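Long-range contacts in NADH dehydrogenase, putative (Plasmodium falciparum, PDB 5JWC), which probably oxidises NADH and passes the electrons through its bound FAD to ubiquinone, as a type II NADH dehydrogenase, the target of the quinolone inhibitor RYL-552: residues E104-F109 against N116-E121; I230-N235 against V260-Y265; S387-D392 against S452-W457; G75-N80 against F503-D508. One frame throughout, in Å; residues are numbered along the deposited sequence.

Interaction 1: residues E104-F109 against N116-E121; sequences ECTDVF and NCIDIE. With FAD (flavin-adenine dinucleotide), chain C.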
# COMPACT_ATOMS: atom_id res chain seq x y z
N GLU A 104 -13.28 19.25 2.97
CA GLU A 104 -12.28 20.30 2.95
C GLU A 104 -12.97 21.65 3.25
O GLU A 104 -13.93 22.01 2.57
CB GLU A 104 -11.60 20.34 1.58
CG GLU A 104 -10.68 21.53 1.39
CD GLU A 104 -10.25 21.71 -0.06
OE1 GLU A 104 -10.12 20.71 -0.79
OE2 GLU A 104 -10.05 22.88 -0.46
N CYS A 105 -12.49 22.37 4.25
CA CYS A 105 -13.04 23.70 4.54
C CYS A 105 -12.52 24.75 3.54
O CYS A 105 -11.33 24.78 3.23
CB CYS A 105 -12.73 24.14 5.97
SG CYS A 105 -13.49 25.73 6.43
N THR A 106 -13.43 25.58 3.01
CA THR A 106 -13.06 26.55 1.98
C THR A 106 -13.21 27.99 2.48
O THR A 106 -12.52 28.88 2.01
CB THR A 106 -13.92 26.39 0.69
OG1 THR A 106 -15.29 26.68 0.98
CG2 THR A 106 -13.82 24.99 0.14
N ASP A 107 -14.12 28.20 3.43
CA ASP A 107 -14.38 29.54 3.95
C ASP A 107 -14.83 29.51 5.38
O ASP A 107 -15.53 28.59 5.82
CB ASP A 107 -15.47 30.26 3.13
CG ASP A 107 -14.99 30.66 1.76
OD1 ASP A 107 -14.33 31.71 1.66
OD2 ASP A 107 -15.26 29.91 0.79
N VAL A 108 -14.42 30.53 6.13
CA VAL A 108 -14.94 30.73 7.47
C VAL A 108 -15.73 32.04 7.50
O VAL A 108 -15.32 33.03 6.90
CB VAL A 108 -13.80 30.77 8.50
CG1 VAL A 108 -14.38 30.90 9.90
CG2 VAL A 108 -12.92 29.51 8.37
N PHE A 109 -16.88 32.03 8.16
CA PHE A 109 -17.70 33.24 8.31
C PHE A 109 -17.85 33.52 9.78
O PHE A 109 -18.79 33.06 10.42
CB PHE A 109 -19.07 33.06 7.64
CG PHE A 109 -18.98 32.93 6.15
CD1 PHE A 109 -19.10 34.04 5.34
CD2 PHE A 109 -18.72 31.69 5.57
CE1 PHE A 109 -18.99 33.91 3.96
CE2 PHE A 109 -18.61 31.56 4.21
CZ PHE A 109 -18.73 32.67 3.40
N ASN A 116 -18.09 27.11 5.37
CA ASN A 116 -18.38 26.39 4.15
C ASN A 116 -17.31 25.35 3.84
O ASN A 116 -16.11 25.66 3.86
CB ASN A 116 -18.50 27.33 2.96
CG ASN A 116 -19.82 28.07 2.92
OD1 ASN A 116 -20.79 27.67 3.57
ND2 ASN A 116 -19.87 29.15 2.15
N CYS A 117 -17.74 24.13 3.53
CA CYS A 117 -16.84 23.05 3.13
C CYS A 117 -17.24 22.48 1.77
O CYS A 117 -18.34 22.72 1.30
CB CYS A 117 -16.84 21.93 4.17
SG CYS A 117 -16.45 22.46 5.85
N ILE A 118 -16.34 21.72 1.16
CA ILE A 118 -16.71 20.91 -0.00
C ILE A 118 -16.32 19.45 0.21
O ILE A 118 -15.38 19.16 0.96
CB ILE A 118 -16.04 21.39 -1.30
CG1 ILE A 118 -14.52 21.49 -1.11
CG2 ILE A 118 -16.62 22.71 -1.73
CD1 ILE A 118 -13.76 21.74 -2.39
N ASP A 119 -17.05 18.54 -0.43
CA ASP A 119 -16.66 17.13 -0.44
C ASP A 119 -15.79 16.86 -1.65
O ASP A 119 -15.50 17.77 -2.42
CB ASP A 119 -17.88 16.20 -0.40
CG ASP A 119 -18.84 16.36 -1.59
OD1 ASP A 119 -20.00 15.90 -1.46
OD2 ASP A 119 -18.47 16.93 -2.65
N ILE A 120 -15.39 15.61 -1.83
CA ILE A 120 -14.45 15.23 -2.88
C ILE A 120 -15.07 15.47 -4.27
O ILE A 120 -14.36 15.54 -5.27
CB ILE A 120 -14.01 13.75 -2.70
CG1 ILE A 120 -12.74 13.43 -3.49
CG2 ILE A 120 -15.15 12.78 -3.02
CD1 ILE A 120 -11.50 14.18 -3.02
N GLU A 121 -16.39 15.64 -4.32
CA GLU A 121 -17.08 15.91 -5.58
C GLU A 121 -17.53 17.37 -5.72
O GLU A 121 -18.38 17.70 -6.54
CB GLU A 121 -18.27 14.95 -5.73
CG GLU A 121 -17.82 13.48 -5.87
CD GLU A 121 -18.94 12.47 -5.73
OE1 GLU A 121 -20.13 12.87 -5.76
OE2 GLU A 121 -18.64 11.26 -5.57
PA FAD C . -0.57 18.84 9.99
O1A FAD C . 0.10 18.84 8.64
O2A FAD C . -0.05 17.81 10.92
O5B FAD C . -2.17 18.68 9.81
C5B FAD C . -2.92 19.55 9.00
C4B FAD C . -4.25 18.86 8.76
O4B FAD C . -5.15 19.78 8.18
C3B FAD C . -4.10 17.69 7.78
O3B FAD C . -4.92 16.63 8.22
C2B FAD C . -4.70 18.23 6.50
O2B FAD C . -5.27 17.19 5.73
C1B FAD C . -5.77 19.15 7.08
N9A FAD C . -6.25 20.20 6.18
C8A FAD C . -5.53 20.91 5.24
N7A FAD C . -6.38 21.79 4.66
C5A FAD C . -7.60 21.66 5.21
C6A FAD C . -8.80 22.32 4.98
N6A FAD C . -8.86 23.33 4.12
N1A FAD C . -9.91 21.97 5.72
C2A FAD C . -9.82 20.98 6.68
N3A FAD C . -8.62 20.33 6.90
C4A FAD C . -7.54 20.66 6.17
N1 FAD C . 8.06 17.95 13.80
C2 FAD C . 8.72 17.60 14.95
O2 FAD C . 8.46 18.19 15.99
N3 FAD C . 9.66 16.59 14.95
C4 FAD C . 9.95 15.89 13.81
O4 FAD C . 10.79 14.98 13.84
C4X FAD C . 9.28 16.22 12.64
N5 FAD C . 9.54 15.55 11.46
C5X FAD C . 8.85 15.90 10.31
C6 FAD C . 9.09 15.21 9.13
C7 FAD C . 8.41 15.54 7.96
C7M FAD C . 8.72 14.76 6.70
C8 FAD C . 7.47 16.56 7.97
C8M FAD C . 6.74 16.93 6.72
C9 FAD C . 7.22 17.25 9.15
C9A FAD C . 7.90 16.92 10.32
N10 FAD C . 7.66 17.60 11.51
C10 FAD C . 8.33 17.25 12.65
C1' FAD C . 6.69 18.74 11.56
C2' FAD C . 5.26 18.38 11.86
O2' FAD C . 4.82 17.45 10.91
C3' FAD C . 4.43 19.64 11.68
O3' FAD C . 4.95 20.70 12.46
C4' FAD C . 3.02 19.29 12.11
O4' FAD C . 2.49 18.49 11.08
C5' FAD C . 2.14 20.51 12.32
O5' FAD C . 0.89 20.05 12.79
P FAD C . -0.47 20.69 12.20
O1P FAD C . -1.65 20.11 12.93
O2P FAD C . -0.32 22.19 12.31
O3P FAD C . -0.45 20.32 10.62
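Glu104 pairs with Ile118 through two backbone hydrogen bonds, Glu104 N to Ile118 O at 2.9 Å and Ile118 N to Glu104 O at 2.8 Å. Their side chains lie side by side on one face. Cys105 faces Cys117 on the other face, in a non-hydrogen-bonded antiparallel pair. Cys105 CB is 4.1 Å from Cys117 SG, a plain apolar touch. The backbone of Cys105 turns away from this partner and reads the FAD adenine: Cys105 N gives to N1A and Cys105 O accepts from N6A, each at 3.0 Å. Thr106 and Asp107 then share one partner. Thr106 N reaches Asn116 O at 2.8 Å, almost straight (174°), while Asp107 N meets the same oxygen at 3.3 Å. This is a classic beta bulge, and the register slips by one residue there. With Thr106 OG1 between backbone N and carbonyl carbon (64°), CG2 lies across Ile118, 3.8 Å from its CG1. Asn116 N closes the bulge on Asp107 O. Phe109 ends the contact against the Asn116 side chain and stacks on Tyr114. The hairpin of strands 99-109 and 114-118 belongs to the mixed FAD-binding sheet, with strand 124-128 beyond 114-118. Helix 303-309 packs on Cys105, Asp107 and Val108.

Interaction 2: residues I230-N235 against V260-Y265; sequences IIEGGN and VLTNYY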
# COMPACT_ATOMS: atom_id res chain seq x y z
N ILE A 230 22.93 15.59 -1.74
CA ILE A 230 22.03 16.43 -0.95
C ILE A 230 22.45 17.89 -1.11
O ILE A 230 23.64 18.21 -1.08
CB ILE A 230 21.98 16.00 0.55
CG1 ILE A 230 20.99 16.87 1.34
CG2 ILE A 230 23.36 16.01 1.18
CD1 ILE A 230 20.76 16.35 2.77
N ILE A 231 21.48 18.76 -1.33
CA ILE A 231 21.75 20.15 -1.67
C ILE A 231 21.21 21.07 -0.59
O ILE A 231 20.03 20.98 -0.22
CB ILE A 231 21.13 20.50 -3.03
CG1 ILE A 231 21.80 19.68 -4.13
CG2 ILE A 231 21.25 22.00 -3.31
CD1 ILE A 231 20.83 19.05 -5.07
N GLU A 232 22.07 21.96 -0.09
CA GLU A 232 21.70 22.82 1.03
C GLU A 232 22.36 24.21 0.89
O GLU A 232 23.56 24.31 0.68
CB GLU A 232 22.08 22.14 2.35
CG GLU A 232 22.09 23.03 3.60
CD GLU A 232 20.79 23.78 3.83
OE1 GLU A 232 19.70 23.26 3.49
OE2 GLU A 232 20.87 24.92 4.34
N GLY A 233 21.56 25.27 1.02
CA GLY A 233 22.04 26.63 0.86
C GLY A 233 23.13 27.07 1.83
O GLY A 233 24.08 27.76 1.42
N GLY A 234 23.02 26.67 3.09
CA GLY A 234 23.98 27.05 4.12
C GLY A 234 25.14 26.08 4.16
O GLY A 234 25.15 25.11 3.41
N ASN A 235 26.11 26.34 5.03
CA ASN A 235 27.28 25.48 5.14
C ASN A 235 27.03 24.17 5.90
O ASN A 235 27.81 23.22 5.77
CB ASN A 235 28.44 26.24 5.81
CG ASN A 235 29.69 25.38 5.96
OD1 ASN A 235 30.32 24.99 4.96
ND2 ASN A 235 30.04 25.06 7.20
N VAL A 260 27.74 15.77 -0.74
CA VAL A 260 27.19 16.83 0.10
C VAL A 260 27.42 18.19 -0.55
O VAL A 260 28.53 18.73 -0.55
CB VAL A 260 27.80 16.84 1.49
CG1 VAL A 260 27.13 17.91 2.33
CG2 VAL A 260 27.63 15.47 2.13
N LEU A 261 26.35 18.74 -1.10
CA LEU A 261 26.41 20.00 -1.81
C LEU A 261 25.88 21.12 -0.91
O LEU A 261 24.92 21.84 -1.24
CB LEU A 261 25.61 19.90 -3.12
CG LEU A 261 26.36 19.36 -4.36
CD1 LEU A 261 27.30 18.22 -4.04
CD2 LEU A 261 25.42 18.94 -5.48
N THR A 262 26.50 21.26 0.26
CA THR A 262 26.27 22.45 1.09
C THR A 262 26.70 23.71 0.33
O THR A 262 27.45 23.63 -0.66
CB THR A 262 27.02 22.36 2.42
OG1 THR A 262 28.26 21.67 2.23
CG2 THR A 262 26.18 21.59 3.43
N ASN A 263 26.20 24.86 0.76
CA ASN A 263 26.50 26.15 0.10
C ASN A 263 26.08 26.15 -1.37
O ASN A 263 26.76 26.74 -2.21
CB ASN A 263 28.00 26.50 0.22
CG ASN A 263 28.44 26.69 1.66
OD1 ASN A 263 27.96 27.59 2.34
ND2 ASN A 263 29.34 25.84 2.14
N TYR A 264 24.95 25.52 -1.66
CA TYR A 264 24.35 25.55 -2.98
C TYR A 264 22.83 25.57 -2.87
O TYR A 264 22.26 24.96 -1.97
CB TYR A 264 24.76 24.33 -3.81
CG TYR A 264 26.14 24.41 -4.44
CD1 TYR A 264 26.33 25.10 -5.64
CD2 TYR A 264 27.22 23.75 -3.87
CE1 TYR A 264 27.59 25.15 -6.23
CE2 TYR A 264 28.47 23.79 -4.45
CZ TYR A 264 28.65 24.49 -5.63
OH TYR A 264 29.89 24.54 -6.21
N TYR A 265 22.16 26.27 -3.77
CA TYR A 265 20.72 26.16 -3.79
C TYR A 265 20.21 26.07 -5.23
O TYR A 265 20.89 26.46 -6.19
CB TYR A 265 20.06 27.32 -3.03
CG TYR A 265 20.48 28.69 -3.50
CD1 TYR A 265 19.69 29.40 -4.39
CD2 TYR A 265 21.65 29.28 -3.04
CE1 TYR A 265 20.05 30.67 -4.83
CE2 TYR A 265 22.04 30.54 -3.47
CZ TYR A 265 21.23 31.23 -4.36
OH TYR A 265 21.58 32.49 -4.80
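Leu261 N gives to Ile230 O at 2.8 Å, in a pair of parallel strands, and Leu261 O takes the N-H of Glu232 at 3.1 Å. Further on, the pairing becomes irregular. Tyr264 N bonds to Glu232 O at 3.0 Å. Asn263 N skips on to Gly234 O at 2.9 Å. Asn263 has positive phi and psi (58° and 38°), which turns the chain from strand 259-262 into strand 264-269. The two parallel strands and helix 243-255 between them form a beta-alpha-beta unit of a five-stranded parallel sheet, probably the NADH-binding Rossmann domain. Strand 259-262 is at the edge of that sheet within the chain. The apolar contacts split by face. Ile231 CG1 runs alongside Leu261 CD2 at 3.9 Å, and its CG2, anti to the backbone N, reaches Tyr264 CB. Ile230 CG2 lies near Val260 CG1 on the side covered by helix 243-255. Polar side chains act mainly at the turn. Asn263 ND2 donates to Asn235 OD1 at 3.1 Å, on a lone pair in the carbonyl plane, with the two amide planes 25° apart. Glu232 folds back: its OE2 takes the N-H of Gly234 at 3.0 Å, and its OE1 accepts from Gly196 N, in what is probably the GxGxxG turn of the NADH site. An acidic residue near the end of this strand often binds the adenosine ribose in such domains, and Glu232 may do so.

Interaction 3: residues S387-D392 against S452-W457; sequences SISKWD and SFIEKW
Lys390 brings its CE and NZ over the carboxylate of Glu455, crossing that side chain at about a right angle. The contact joins two irregular loops. Segment 387-392 belongs to the helical insertion domain of this enzyme, and 452-457 leads from helix 424-440 to strand 460-465. The salt bridge runs 2.5 Å from Lys390 NZ to Glu455 OE2; this is shorter than usual and its exact value doubtful. NZ comes from above the carboxylate plane, 42° out of it. A bend at chi2 (-69° in Lys390, -87° in Glu455) turns each chain toward the other. Lys390 NZ also bonds to Lys418 O, a second partner. Beside the bridge, Ile454 CG2, in one of two conformers, packs against Ser387 OG at 3.9 Å. The hydroxyls of Ser387 and Ser389 bond to each other at 2.7 Å, which ties the turn together. Two waters link Ser389 OG to Glu455 O, one only weakly at the serine. The other donates to Glu455 O at 2.8 Å and lies 2.7 Å from Ser389 OG.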
# COMPACT_ATOMS: atom_id res chain seq x y z
N SER A 387 8.90 34.29 30.03
CA SER A 387 9.40 32.97 30.37
C SER A 387 10.92 32.94 30.28
O SER A 387 11.52 33.56 29.39
CB SER A 387 8.80 31.91 29.44
OG SER A 387 9.37 30.64 29.69
N ILE A 388 11.56 32.21 31.19
CA ILE A 388 13.01 32.07 31.13
C ILE A 388 13.42 31.30 29.87
O ILE A 388 14.57 31.38 29.45
CB ILE A 388 13.56 31.34 32.38
CG1 ILE A 388 12.89 29.98 32.56
CG2 ILE A 388 13.35 32.18 33.63
CD1 ILE A 388 13.56 29.12 33.63
N SER A 389 12.48 30.59 29.25
CA SER A 389 12.72 29.94 27.97
C SER A 389 12.61 30.93 26.81
O SER A 389 12.96 30.60 25.68
CB SER A 389 11.74 28.76 27.75
OG SER A 389 10.40 29.21 27.61
N LYS A 390 12.10 32.13 27.07
CA LYS A 390 11.86 33.11 26.01
C LYS A 390 12.73 34.37 26.14
O LYS A 390 12.94 35.09 25.16
CB LYS A 390 10.39 33.54 25.99
CG LYS A 390 9.38 32.45 25.58
CD LYS A 390 9.52 32.10 24.12
CE LYS A 390 8.55 30.96 23.77
NZ LYS A 390 8.86 30.38 22.43
N TRP A 391 13.17 34.65 27.36
CA TRP A 391 13.97 35.84 27.64
C TRP A 391 15.16 35.44 28.50
O TRP A 391 15.00 34.81 29.55
CB TRP A 391 13.13 36.91 28.36
CG TRP A 391 13.88 38.18 28.70
CD1 TRP A 391 14.27 38.61 29.94
CD2 TRP A 391 14.32 39.19 27.78
NE1 TRP A 391 14.91 39.82 29.85
CE2 TRP A 391 14.96 40.19 28.53
CE3 TRP A 391 14.22 39.35 26.40
CZ2 TRP A 391 15.51 41.33 27.95
CZ3 TRP A 391 14.77 40.47 25.82
CH2 TRP A 391 15.40 41.46 26.60
N ASP A 392 16.35 35.80 28.04
CA ASP A 392 17.56 35.50 28.80
C ASP A 392 17.80 36.61 29.83
O ASP A 392 18.36 37.65 29.50
CB ASP A 392 18.76 35.38 27.86
CG ASP A 392 19.96 34.72 28.52
OD1 ASP A 392 20.02 34.64 29.77
OD2 ASP A 392 20.86 34.27 27.77
N SER A 452 -1.46 31.59 29.94
CA SER A 452 -1.04 31.69 28.55
C SER A 452 -0.33 30.40 28.12
O SER A 452 0.13 29.63 28.96
CB SER A 452 -0.11 32.88 28.34
OG SER A 452 1.11 32.67 29.05
N PHE A 453 -0.24 30.17 26.82
CA PHE A 453 0.48 28.99 26.36
C PHE A 453 1.99 29.20 26.33
O PHE A 453 2.49 30.14 25.71
CB PHE A 453 0.02 28.55 24.97
CG PHE A 453 0.85 27.42 24.41
CD1 PHE A 453 0.74 26.15 24.96
CD2 PHE A 453 1.76 27.64 23.39
CE1 PHE A 453 1.52 25.09 24.47
CE2 PHE A 453 2.55 26.60 22.90
CZ PHE A 453 2.43 25.33 23.44
N ILE A 454 2.72 28.32 27.01
CA ILE A 454 4.18 28.32 26.95
C ILE A 454 4.69 26.92 26.63
O ILE A 454 4.46 25.99 27.40
CB ILE A 454 4.81 28.80 28.27
CG1 ILE A 454 4.39 30.23 28.56
CG2 ILE A 454 6.33 28.71 28.20
CD1 ILE A 454 4.63 30.61 29.99
N GLU A 455 5.37 26.76 25.50
CA GLU A 455 5.80 25.43 25.08
C GLU A 455 7.07 24.98 25.81
O GLU A 455 7.81 25.80 26.36
CB GLU A 455 6.04 25.40 23.57
CG GLU A 455 7.30 26.14 23.11
CD GLU A 455 7.05 27.63 22.84
OE1 GLU A 455 6.19 28.23 23.53
OE2 GLU A 455 7.70 28.19 21.94
N LYS A 456 7.30 23.68 25.81
CA LYS A 456 8.50 23.12 26.41
C LYS A 456 9.33 22.35 25.38
O LYS A 456 8.85 21.40 24.75
CB LYS A 456 8.13 22.21 27.59
CG LYS A 456 9.33 21.45 28.16
CD LYS A 456 9.02 20.81 29.52
CE LYS A 456 10.18 19.91 29.99
NZ LYS A 456 11.05 20.59 30.99
N TRP A 457 10.57 22.76 25.20
CA TRP A 457 11.42 22.07 24.25
C TRP A 457 11.90 20.73 24.81
O TRP A 457 12.43 20.67 25.92
CB TRP A 457 12.62 22.94 23.86
CG TRP A 457 13.50 22.25 22.86
CD1 TRP A 457 13.14 21.79 21.62
CD2 TRP A 457 14.89 21.97 23.01
NE1 TRP A 457 14.23 21.21 21.00
CE2 TRP A 457 15.31 21.32 21.83
CE3 TRP A 457 15.81 22.19 24.03
CZ2 TRP A 457 16.63 20.89 21.64
CZ3 TRP A 457 17.12 21.77 23.85
CH2 TRP A 457 17.52 21.13 22.67
O HOH W 1 9.25 27.98 25.44
O HOH W 2 9.40 26.05 28.70

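Interaction 4: residues G75-N80 against F503-D508; sequences GTLSVN and FHFFID. With 4W0 (5-fluoro-3-methyl-2-{4-[4-(trifluoromethoxy)benzyl]phenyl}quinolin-4(1H)-one), chain K; 4W0 (5-fluoro-3-methyl-2-{4-[4-(trifluoromethoxy)benzyl]phenyl}quinolin-4(1H)-one), chain L.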
# COMPACT_ATOMS: atom_id res chain seq x y z
N GLY A 75 11.31 2.12 2.81
CA GLY A 75 10.63 0.91 3.24
C GLY A 75 11.11 0.37 4.58
O GLY A 75 10.82 -0.76 4.93
N THR A 76 11.85 1.18 5.34
CA THR A 76 12.29 0.75 6.68
C THR A 76 11.09 0.51 7.62
O THR A 76 11.12 -0.40 8.46
CB THR A 76 13.25 1.79 7.31
OG1 THR A 76 14.50 1.78 6.61
CG2 THR A 76 13.52 1.47 8.78
N LEU A 77 10.05 1.33 7.50
CA LEU A 77 8.83 1.13 8.27
C LEU A 77 7.65 1.15 7.30
O LEU A 77 7.77 1.67 6.20
CB LEU A 77 8.66 2.23 9.32
CG LEU A 77 9.75 2.31 10.38
CD1 LEU A 77 9.51 3.56 11.25
CD2 LEU A 77 9.74 1.06 11.24
N SER A 78 6.50 0.61 7.71
CA SER A 78 5.33 0.55 6.85
C SER A 78 4.26 1.59 7.21
O SER A 78 4.36 2.30 8.22
CB SER A 78 4.70 -0.84 6.90
OG SER A 78 4.25 -1.13 8.22
N VAL A 79 3.24 1.68 6.36
CA VAL A 79 2.20 2.66 6.56
C VAL A 79 1.45 2.44 7.88
O VAL A 79 0.99 3.41 8.48
CB VAL A 79 1.22 2.65 5.37
CG1 VAL A 79 -0.02 3.50 5.64
CG2 VAL A 79 1.94 3.18 4.15
N ASN A 80 1.33 1.20 8.34
CA ASN A 80 0.63 0.97 9.61
C ASN A 80 1.32 1.60 10.83
O ASN A 80 0.67 1.87 11.85
CB ASN A 80 0.43 -0.54 9.85
CG ASN A 80 -0.56 -1.15 8.86
OD1 ASN A 80 -0.22 -2.04 8.08
ND2 ASN A 80 -1.80 -0.65 8.87
N PHE A 503 2.91 -1.91 18.04
CA PHE A 503 2.98 -3.29 17.58
C PHE A 503 3.68 -3.33 16.21
O PHE A 503 4.68 -4.02 16.02
CB PHE A 503 1.56 -3.88 17.50
CG PHE A 503 1.50 -5.26 16.90
CD1 PHE A 503 1.75 -6.37 17.68
CD2 PHE A 503 1.22 -5.44 15.55
CE1 PHE A 503 1.70 -7.65 17.13
CE2 PHE A 503 1.17 -6.72 14.99
CZ PHE A 503 1.42 -7.82 15.79
N HIS A 504 3.19 -2.53 15.28
CA HIS A 504 3.78 -2.49 13.94
C HIS A 504 5.23 -1.98 13.93
O HIS A 504 6.07 -2.49 13.18
CB HIS A 504 2.92 -1.64 13.02
CG HIS A 504 1.68 -2.34 12.55
ND1 HIS A 504 1.70 -3.24 11.51
CD2 HIS A 504 0.39 -2.27 12.97
CE1 HIS A 504 0.47 -3.70 11.31
NE2 HIS A 504 -0.34 -3.12 12.17
N PHE A 505 5.50 -0.98 14.76
CA PHE A 505 6.86 -0.45 14.91
C PHE A 505 7.85 -1.58 15.23
O PHE A 505 8.90 -1.72 14.60
CB PHE A 505 6.85 0.60 16.02
CG PHE A 505 8.12 1.41 16.13
CD1 PHE A 505 8.42 2.41 15.22
CD2 PHE A 505 8.98 1.22 17.20
CE1 PHE A 505 9.56 3.19 15.37
CE2 PHE A 505 10.13 2.00 17.35
CZ PHE A 505 10.42 2.98 16.44
N PHE A 506 7.49 -2.40 16.21
CA PHE A 506 8.34 -3.50 16.62
C PHE A 506 8.44 -4.56 15.51
O PHE A 506 9.54 -5.04 15.19
CB PHE A 506 7.80 -4.10 17.92
CG PHE A 506 8.59 -5.28 18.42
CD1 PHE A 506 9.74 -5.10 19.14
CD2 PHE A 506 8.18 -6.57 18.15
CE1 PHE A 506 10.48 -6.18 19.61
CE2 PHE A 506 8.92 -7.67 18.61
CZ PHE A 506 10.07 -7.46 19.34
N ILE A 507 7.30 -4.93 14.93
CA ILE A 507 7.27 -5.98 13.90
C ILE A 507 8.09 -5.58 12.68
O ILE A 507 8.84 -6.38 12.12
CB ILE A 507 5.83 -6.30 13.45
CG1 ILE A 507 5.02 -6.95 14.59
CG2 ILE A 507 5.82 -7.19 12.18
CD1 ILE A 507 5.70 -8.15 15.24
N ASP A 508 7.95 -4.32 12.27
CA ASP A 508 8.68 -3.83 11.11
C ASP A 508 10.19 -3.94 11.28
O ASP A 508 10.91 -4.25 10.33
CB ASP A 508 8.30 -2.38 10.80
CG ASP A 508 7.03 -2.28 9.97
OD1 ASP A 508 6.46 -3.34 9.60
OD2 ASP A 508 6.61 -1.13 9.66
C1 4W0 K . -5.26 -4.73 2.45
C2 4W0 K . -4.86 -3.44 2.06
C3 4W0 K . -4.10 -2.66 2.95
C4 4W0 K . -3.71 -3.13 4.22
C5 4W0 K . -4.12 -4.42 4.60
C6 4W0 K . -4.88 -5.21 3.73
O1 4W0 K . -3.59 9.10 -0.37
C7 4W0 K . -2.90 -2.27 5.17
C8 4W0 K . -2.49 -0.95 4.73
C9 4W0 K . -2.93 -0.49 3.39
C10 4W0 K . -2.54 0.80 2.76
C11 4W0 K . -1.17 0.96 2.59
C12 4W0 K . -0.68 2.10 2.00
C13 4W0 K . -1.59 3.02 1.54
C14 4W0 K . -2.97 2.85 1.66
C15 4W0 K . -3.45 1.71 2.27
O2 4W0 K . -2.57 -2.66 6.28
N 4W0 K . -3.68 -1.33 2.51
C16 4W0 K . -0.97 4.20 0.87
C17 4W0 K . -1.70 5.47 0.58
C18 4W0 K . -2.25 6.23 1.60
C19 4W0 K . -2.87 7.43 1.29
C20 4W0 K . -2.95 7.87 -0.03
C21 4W0 K . -2.37 7.10 -1.04
C22 4W0 K . -1.74 5.90 -0.73
C23 4W0 K . -1.66 -0.09 5.66
F1 4W0 K . -3.78 -4.87 5.79
C24 4W0 K . -4.99 9.31 -0.15
F2 4W0 K . -5.58 8.11 -0.08
F3 4W0 K . -5.54 10.01 -1.16
F4 4W0 K . -5.21 10.09 0.95
C1 4W0 L . 6.92 1.37 2.52
C2 4W0 L . 6.06 1.07 1.46
C3 4W0 L . 5.55 -0.24 1.35
C4 4W0 L . 5.87 -1.25 2.28
C5 4W0 L . 6.74 -0.94 3.33
C6 4W0 L . 7.25 0.36 3.46
O1 4W0 L . 0.32 -2.42 -9.46
C7 4W0 L . 5.31 -2.64 2.14
C8 4W0 L . 4.41 -2.94 1.04
C9 4W0 L . 4.11 -1.85 0.08
C10 4W0 L . 3.15 -1.97 -1.05
C11 4W0 L . 1.86 -2.28 -0.65
C12 4W0 L . 0.85 -2.41 -1.57
C13 4W0 L . 1.16 -2.18 -2.89
C14 4W0 L . 2.43 -1.83 -3.32
C15 4W0 L . 3.45 -1.72 -2.37
O2 4W0 L . 5.59 -3.53 2.93
N 4W0 L . 4.64 -0.53 0.24
C16 4W0 L . -0.03 -2.31 -3.80
C17 4W0 L . 0.12 -2.36 -5.28
C18 4W0 L . 0.83 -3.38 -5.90
C19 4W0 L . 0.89 -3.40 -7.29
C20 4W0 L . 0.26 -2.42 -8.04
C21 4W0 L . -0.46 -1.41 -7.40
C22 4W0 L . -0.53 -1.38 -6.02
C23 4W0 L . 3.85 -4.34 0.92
F1 4W0 L . 7.05 -1.87 4.21
C24 4W0 L . 1.57 -2.18 -10.11
F2 4W0 L . 2.26 -1.28 -9.39
F3 4W0 L . 1.39 -1.74 -11.38
F4 4W0 L . 2.25 -3.33 -10.20
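Ser78 and Asp508 meet with the serine N-H and hydroxyl both directed at a single carboxylate oxygen. Ser78 N donates to Asp508 OD2 from above the carboxylate plane, at 2.6 Å, which is shorter than usual. Ser78 OG donates to the same OD2 at 2.8 Å, on its syn lone pair. OG reaches it from the position between the backbone N and the carbonyl carbon (chi1 62°). The two bonds grip this oxygen and should hold the buried carboxylate in place. Leu77 crosses Asp508 obliquely and lays CD2 on its CB at 3.8 Å. Its other methyl, CD1, touches Phe505 CE1. One helical turn before Asp508, His504 presents a flat face to the other segment. Asn80 CB stands almost exactly over that ring, 3.3 Å from its centroid and 4° off the normal, a CH-pi contact. Phe503 CD2 lies on the opposite face, and His504 NE2 is hydrogen-bonded to Lys511 NZ of the second subunit. Segment 75-80 is thus sandwiched between helix 499-515 and bound inhibitor. Leu77 O lies 3.1 Å from C6 of one RYL-552 molecule, while Val79 CG2 is 3.6 Å from C12 of another. Detergent on Phe503 and Phe506 is consistent with a membrane-facing helix. Segment 75-80 forms one wall of two quinolone sites and is backed by helix 499-515 of the C-terminal domain, close to the dimer interface.

The four contacts are separate, with centres 32 to 40 Å apart and nearest atoms no closer than about 16 Å. Interactions 1, 2 and 3 follow in series along the chain. All three are nested in the long loop closed by interaction 4, which brings residues 75-80 onto the C-terminal helix 499-515. Interaction 1 is in the mixed sheet that holds FAD, and interaction 2 in the separate parallel sheet that probably takes NADH. Interaction 3 ties the helical insertion to the run before strand 460-465. Interactions 1 and 4 both touch the second subunit. Together they touch the FAD-binding sheet, the probable NADH-binding sheet, the helical insertion and the inhibitor-binding region near the dimer interface.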